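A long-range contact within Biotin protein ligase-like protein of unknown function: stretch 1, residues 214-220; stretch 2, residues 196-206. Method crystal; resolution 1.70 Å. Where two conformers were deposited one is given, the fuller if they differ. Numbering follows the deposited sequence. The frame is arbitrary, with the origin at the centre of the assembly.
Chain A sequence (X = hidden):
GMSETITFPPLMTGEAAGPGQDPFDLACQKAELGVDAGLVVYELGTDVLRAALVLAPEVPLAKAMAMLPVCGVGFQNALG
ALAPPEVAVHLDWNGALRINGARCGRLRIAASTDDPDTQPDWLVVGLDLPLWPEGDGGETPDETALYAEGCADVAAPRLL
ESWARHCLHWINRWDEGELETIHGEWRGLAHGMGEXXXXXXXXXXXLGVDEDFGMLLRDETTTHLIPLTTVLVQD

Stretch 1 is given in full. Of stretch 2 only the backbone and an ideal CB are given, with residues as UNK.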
ATOM      1  N   GLY A 214     -16.593  18.899   9.221  1.00 20.36           N
ATOM      2  CA  GLY A 214     -17.562  19.912   8.760  1.00 20.05           C
ATOM      3  C   GLY A 214     -17.288  21.228   9.456  1.00 20.47           C
ATOM      4  O   GLY A 214     -16.911  21.238  10.628  1.00 19.41           O
HETATM    5  N   MSE A 215     -17.389  22.329   8.732  1.00 20.93           N
HETATM    6  CA  MSE A 215     -17.050  23.636   9.298  1.00 21.60           C
HETATM    7  C   MSE A 215     -18.185  24.121  10.172  1.00 22.30           C
HETATM    8  O   MSE A 215     -19.335  24.141   9.746  1.00 22.10           O
HETATM    9  CB  MSE A 215     -16.853  24.677   8.210  1.00 18.62           C
HETATM   10  CG  MSE A 215     -16.606  26.077   8.700  1.00 21.92           C
HETATM   11 SE   MSE A 215     -16.332  27.370   7.331  0.75 22.94          SE
HETATM   12  CE  MSE A 215     -14.457  26.797   6.897  1.00 22.55           C
ATOM     13  N   LEU A 216     -17.812  24.570  11.360  1.00 21.64           N
ATOM     14  CA  LEU A 216     -18.718  25.269  12.248  1.00 22.64           C
ATOM     15  C   LEU A 216     -18.498  26.763  12.035  1.00 21.14           C
ATOM     16  O   LEU A 216     -17.462  27.306  12.391  1.00 20.67           O
ATOM     17  CB  LEU A 216     -18.456  24.846  13.698  1.00 21.43           C
ATOM     18  CG  LEU A 216     -18.688  23.345  13.964  1.00 23.30           C
ATOM     19  CD1 LEU A 216     -17.884  22.863  15.134  1.00 31.28           C
ATOM     20  CD2 LEU A 216     -20.167  23.103  14.157  1.00 28.56           C
ATOM     21  N   LEU A 217     -19.504  27.423  11.479  1.00 20.66           N
ATOM     22  CA  LEU A 217     -19.443  28.841  11.120  1.00 19.84           C
ATOM     23  C   LEU A 217     -20.509  29.579  11.933  1.00 18.78           C
ATOM     24  O   LEU A 217     -21.715  29.387  11.724  1.00 21.11           O
ATOM     25  CB  LEU A 217     -19.670  29.015   9.627  1.00 19.27           C
ATOM     26  CG  LEU A 217     -19.408  30.378   8.988  1.00 21.83           C
ATOM     27  CD1 LEU A 217     -17.959  30.772   9.177  1.00 25.28           C
ATOM     28  CD2 LEU A 217     -19.785  30.363   7.497  1.00 23.18           C
ATOM     29  N   ARG A 218     -20.042  30.376  12.873  1.00 21.42           N
ATOM     30  CA  ARG A 218     -20.936  31.081  13.803  1.00 19.98           C
ATOM     31  C   ARG A 218     -21.191  32.512  13.369  1.00 19.54           C
ATOM     32  O   ARG A 218     -20.266  33.351  13.311  1.00 20.51           O
ATOM     33  CB  ARG A 218     -20.361  31.008  15.205  1.00 20.84           C
ATOM     34  CG  ARG A 218     -21.345  31.470  16.276  1.00 19.95           C
ATOM     35  CD  ARG A 218     -20.914  30.892  17.602  1.00 20.25           C
ATOM     36  NE  ARG A 218     -21.258  29.468  17.669  1.00 23.54           N
ATOM     37  CZ  ARG A 218     -20.894  28.642  18.637  1.00 29.25           C
ATOM     38  NH1 ARG A 218     -20.133  29.059  19.656  1.00 33.97           N
ATOM     39  NH2 ARG A 218     -21.274  27.386  18.562  1.00 27.17           N
ATOM     40  N   ASP A 219     -22.437  32.803  13.018  1.00 20.73           N
ATOM     41  CA  ASP A 219     -22.793  34.204  12.745  1.00 25.44           C
ATOM     42  C   ASP A 219     -23.497  34.769  14.003  1.00 27.91           C
ATOM     43  O   ASP A 219     -23.354  34.210  15.109  1.00 25.53           O
ATOM     44  CB  ASP A 219     -23.526  34.391  11.387  1.00 28.99           C
ATOM     45  CG  ASP A 219     -24.962  33.995  11.420  1.00 37.42           C
ATOM     46  OD1 ASP A 219     -25.563  33.947  12.530  1.00 36.85           O
ATOM     47  OD2 ASP A 219     -25.505  33.760  10.309  1.00 36.29           O
ATOM     48  N   GLU A 220     -24.203  35.886  13.862  1.00 26.46           N
ATOM     49  CA  GLU A 220     -24.651  36.626  15.035  1.00 27.20           C
ATOM     50  C   GLU A 220     -25.694  35.836  15.817  1.00 22.82           C
ATOM     51  O   GLU A 220     -25.742  35.954  17.022  1.00 22.85           O
ATOM     52  CB  GLU A 220     -25.185  38.015  14.652  1.00 27.89           C
ATOM     53  CG  GLU A 220     -24.082  39.032  14.317  1.00 32.22           C
ATOM     54  CD  GLU A 220     -24.615  40.434  14.088  1.00 36.68           C
ATOM     55  OE1 GLU A 220     -25.328  40.601  13.070  1.00 43.62           O
ATOM     56  OE2 GLU A 220     -24.320  41.341  14.935  1.00 30.59           O
ATOM     57  N   UNK A 196     -12.925  35.687  10.951  1.00 28.19           N
ATOM     58  CA  UNK A 196     -14.048  35.864  10.047  1.00 28.01           C
ATOM     59  C   UNK A 196     -13.878  35.011   8.807  1.00 29.45           C
ATOM     60  O   UNK A 196     -12.765  34.791   8.345  1.00 27.85           O
ATOM     61  CB  UNK A 196     -14.202  37.336   9.661  1.00 28.01           C
ATOM     62  N   UNK A 197     -14.985  34.562   8.244  1.00 29.75           N
ATOM     63  CA  UNK A 197     -14.956  33.641   7.109  1.00 31.77           C
ATOM     64  C   UNK A 197     -16.274  33.719   6.367  1.00 32.08           C
ATOM     65  O   UNK A 197     -17.312  33.869   6.994  1.00 28.27           O
ATOM     66  CB  UNK A 197     -14.680  32.207   7.566  1.00 31.77           C
ATOM     67  N   UNK A 198     -16.216  33.624   5.035  1.00 32.67           N
ATOM     68  CA  UNK A 198     -17.399  33.423   4.204  1.00 34.82           C
ATOM     69  C   UNK A 198     -17.260  32.064   3.533  1.00 36.02           C
ATOM     70  O   UNK A 198     -16.197  31.722   3.050  1.00 35.55           O
ATOM     71  CB  UNK A 198     -17.562  34.541   3.172  1.00 34.82           C
ATOM     72  N   UNK A 199     -18.318  31.269   3.540  1.00 36.39           N
ATOM     73  CA  UNK A 199     -18.259  29.924   2.991  1.00 37.44           C
ATOM     74  C   UNK A 199     -19.663  29.506   2.601  1.00 40.30           C
ATOM     75  O   UNK A 199     -20.616  29.780   3.338  1.00 39.96           O
ATOM     76  CB  UNK A 199     -17.648  28.939   3.989  1.00 37.44           C
ATOM     77  N   UNK A 200     -19.792  28.871   1.433  1.00 39.86           N
ATOM     78  CA  UNK A 200     -21.094  28.416   0.941  1.00 40.29           C
ATOM     79  C   UNK A 200     -22.198  29.466   1.088  1.00 40.75           C
ATOM     80  O   UNK A 200     -23.310  29.148   1.498  1.00 43.87           O
ATOM     81  CB  UNK A 200     -21.505  27.142   1.683  1.00 40.29           C
ATOM     82  N   UNK A 201     -21.892  30.718   0.768  1.00 40.95           N
ATOM     83  CA  UNK A 201     -22.880  31.791   0.847  1.00 40.76           C
ATOM     84  C   UNK A 201     -23.293  32.206   2.253  1.00 42.15           C
ATOM     85  O   UNK A 201     -24.301  32.892   2.419  1.00 42.94           O
ATOM     86  CB  UNK A 201     -24.133  31.367   0.079  1.00 40.76           C
ATOM     87  N   UNK A 202     -22.519  31.788   3.255  1.00 40.35           N
ATOM     88  CA  UNK A 202     -22.776  32.133   4.656  0.70 40.54           C
ATOM     89  C   UNK A 202     -21.543  32.800   5.246  1.00 39.71           C
ATOM     90  O   UNK A 202     -20.417  32.535   4.824  1.00 36.91           O
ATOM     91  CB  UNK A 202     -23.157  30.893   5.468  0.70 40.54           C
ATOM     92  N   UNK A 203     -21.752  33.688   6.207  1.00 38.94           N
ATOM     93  CA  UNK A 203     -20.630  34.360   6.829  1.00 38.59           C
ATOM     94  C   UNK A 203     -20.692  34.280   8.338  1.00 36.55           C
ATOM     95  O   UNK A 203     -21.759  34.141   8.926  1.00 38.23           O
ATOM     96  CB  UNK A 203     -20.578  35.823   6.386  1.00 38.59           C
ATOM     97  N   UNK A 204     -19.526  34.360   8.948  1.00 32.89           N
ATOM     98  CA  UNK A 204     -19.423  34.259  10.374  1.00 31.55           C
ATOM     99  C   UNK A 204     -17.991  34.089  10.777  1.00 28.87           C
ATOM    100  O   UNK A 204     -17.076  34.409   9.997  1.00 30.49           O
ATOM    101  CB  UNK A 204     -20.274  33.103  10.903  1.00 31.55           C
ATOM    102  N   UNK A 205     -17.811  33.594  11.992  1.00 25.75           N
ATOM    103  CA  UNK A 205     -16.502  33.218  12.541  1.00 26.69           C
ATOM    104  C   UNK A 205     -16.263  31.714  12.374  1.00 24.00           C
ATOM    105  O   UNK A 205     -17.117  30.882  12.688  1.00 24.19           O
ATOM    106  CB  UNK A 205     -16.407  33.608  14.017  1.00 26.69           C
ATOM    107  N   UNK A 206     -15.089  31.363  11.872  1.00 25.89           N
ATOM    108  CA  UNK A 206     -14.749  29.973  11.713  1.00 23.13           C
ATOM    109  C   UNK A 206     -14.380  29.457  13.075  1.00 24.67           C
ATOM    110  O   UNK A 206     -13.256  29.618  13.553  1.00 23.94           O
ATOM    111  CB  UNK A 206     -13.619  29.769  10.702  1.00 23.13           C
TER

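Stretch 1 offers a short strand, 215-218, with the side chains of Met 215 and Leu 217 packed against a hairpin whose arms, 196-199 and 202-204, are joined by a turn at 200-201. Position 196 points its CA-to-CB bond away, with nothing of stretch 1 near its ideal CB; almost any side chain would suit. It is Ala 196.

Position 197 has its CB pointing toward stretch 1, 3.9 Å from Leu 217 CD1, with Met 215 SE 5.1 Å from the same CB, so an apolar residue would fit, as would a long chain with an aliphatic stem. The deposited residue is Arg 197: its CB packs 3.8 Å from Leu 217 CD1, and Met 215 CE lies over one face of its guanidinium, 3.9 Å from CZ.

Position 198 points away into space free of stretch 1, where a polar beta-former is reasonable. Thr 198 shares a 2.8 Å hydrogen bond between its OG1 and OG of the residue at 203.

Position 199 again points toward, its ideal CB 3.9 Å from Met 215 SE and 4.3 Å from Leu 217 CD2. Apolar residues suit, but so does a polar one with methylenes to spend here. Glu 199 sets its CB against Met 215 SE at 3.9 Å, while its OE1 forms a salt bridge with Arg 197 NH2 at 2.7 Å.

Positions 200 and 201 both have positive phi (45° and 71°), as a type I' turn from 199 to 202 requires. Asn, Asp or Gly would be usual at 200, and glycine is favoured at 201. The residues are Ala 200, which accepts the left-handed conformation, and Gly 201.

At 202 the CB points toward Leu 217 CD2, 4.0 Å away, so a beta-branched, apolar or long side chain could cover that methyl. Arg 202 does so with its CB before its end leads away.

Position 203 points away, and a small polar residue is one of many choices. Ser 203 meets stretch 1 through its backbone: its O lies 3.0 Å from Asp 219 CB, and a water accepts from its N (3.1 Å) and donates to Asp 219 OD2 (2.8 Å).

Position 204 allows little choice. An ideal CB would sit 2.4 Å from Arg 218 O, a clash, and 3.4 Å from Leu 217 CG, and phi is 168°. Glycine is the answer: Gly 204 brings its CA to 3.2 Å from Arg 218 O where the chain turns its corner.

Position 205 shares a sheet face with the side chain of Arg 218, so beta-branched or polar residues suit. Thr 205 N donates to Arg 218 O (2.8 Å) and Arg 218 N to Thr 205 O (3.0 Å), an antiparallel hydrogen-bonded pair.

Position 206 faces the same side as Leu 217, with Met 215 CE 4.9 Å from the ideal CB; a large apolar or aromatic residue is called for. Phe 206 puts its ring face under Met 215 CE, 3.9 Å from the centroid, a CH-pi contact.

Stretch 2 (196-206) ARTEAGRSGTF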
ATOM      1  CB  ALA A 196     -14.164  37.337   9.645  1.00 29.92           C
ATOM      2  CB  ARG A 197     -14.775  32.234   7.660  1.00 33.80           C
ATOM      3  CG  ARG A 197     -14.834  31.125   6.645  1.00 35.11           C
ATOM      4  CD  ARG A 197     -13.505  31.000   5.997  1.00 37.45           C
ATOM      5  NE  ARG A 197     -13.542  30.067   4.877  1.00 43.46           N
ATOM      6  CZ  ARG A 197     -12.526  29.288   4.528  1.00 40.69           C
ATOM      7  NH1 ARG A 197     -11.396  29.306   5.230  1.00 44.80           N
ATOM      8  NH2 ARG A 197     -12.657  28.474   3.488  1.00 40.88           N
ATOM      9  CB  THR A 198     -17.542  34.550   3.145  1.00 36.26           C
ATOM     10  OG1 THR A 198     -17.582  35.827   3.810  1.00 41.51           O
ATOM     11  CG2 THR A 198     -18.823  34.364   2.311  1.00 37.13           C
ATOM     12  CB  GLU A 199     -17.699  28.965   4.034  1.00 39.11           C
ATOM     13  CG  GLU A 199     -17.427  27.562   3.528  1.00 39.54           C
ATOM     14  CD  GLU A 199     -16.314  27.511   2.495  1.00 43.80           C
ATOM     15  OE1 GLU A 199     -15.231  28.079   2.752  1.00 39.54           O
ATOM     16  OE2 GLU A 199     -16.524  26.902   1.424  1.00 42.31           O
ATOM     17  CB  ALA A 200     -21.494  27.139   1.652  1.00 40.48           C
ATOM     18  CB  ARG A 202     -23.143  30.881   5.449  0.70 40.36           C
ATOM     19  CG  ARG A 202     -24.496  30.330   5.048  0.70 44.73           C
ATOM     20  CD  ARG A 202     -24.671  28.873   5.403  0.70 52.55           C
ATOM     21  NE  ARG A 202     -25.693  28.250   4.558  0.70 54.09           N
ATOM     22  CZ  ARG A 202     -25.453  27.433   3.532  0.70 55.18           C
ATOM     23  NH1 ARG A 202     -24.213  27.089   3.195  0.70 50.51           N
ATOM     24  NH2 ARG A 202     -26.476  26.941   2.836  0.70 55.74           N
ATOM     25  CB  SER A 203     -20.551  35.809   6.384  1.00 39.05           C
ATOM     26  OG  SER A 203     -20.138  35.880   5.029  1.00 49.43           O
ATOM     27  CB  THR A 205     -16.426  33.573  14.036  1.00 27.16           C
ATOM     28  OG1 THR A 205     -16.556  34.991  14.167  1.00 37.83           O
ATOM     29  CG2 THR A 205     -15.105  33.125  14.658  1.00 27.59           C
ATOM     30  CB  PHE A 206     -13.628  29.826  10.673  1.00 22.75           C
ATOM     31  CG  PHE A 206     -13.098  28.442  10.502  1.00 21.48           C
ATOM     32  CD1 PHE A 206     -13.833  27.302  10.836  1.00 22.42           C
ATOM     33  CD2 PHE A 206     -11.840  28.280   9.925  1.00 21.58           C
ATOM     34  CE1 PHE A 206     -13.305  26.059  10.660  1.00 23.87           C
ATOM     35  CE2 PHE A 206     -11.290  27.014   9.764  1.00 27.08           C
ATOM     36  CZ  PHE A 206     -12.017  25.916  10.111  1.00 19.91           C
TER
HETATM   37  O   HOH W   1     -24.280  34.259   7.894  1.00 46.90           O
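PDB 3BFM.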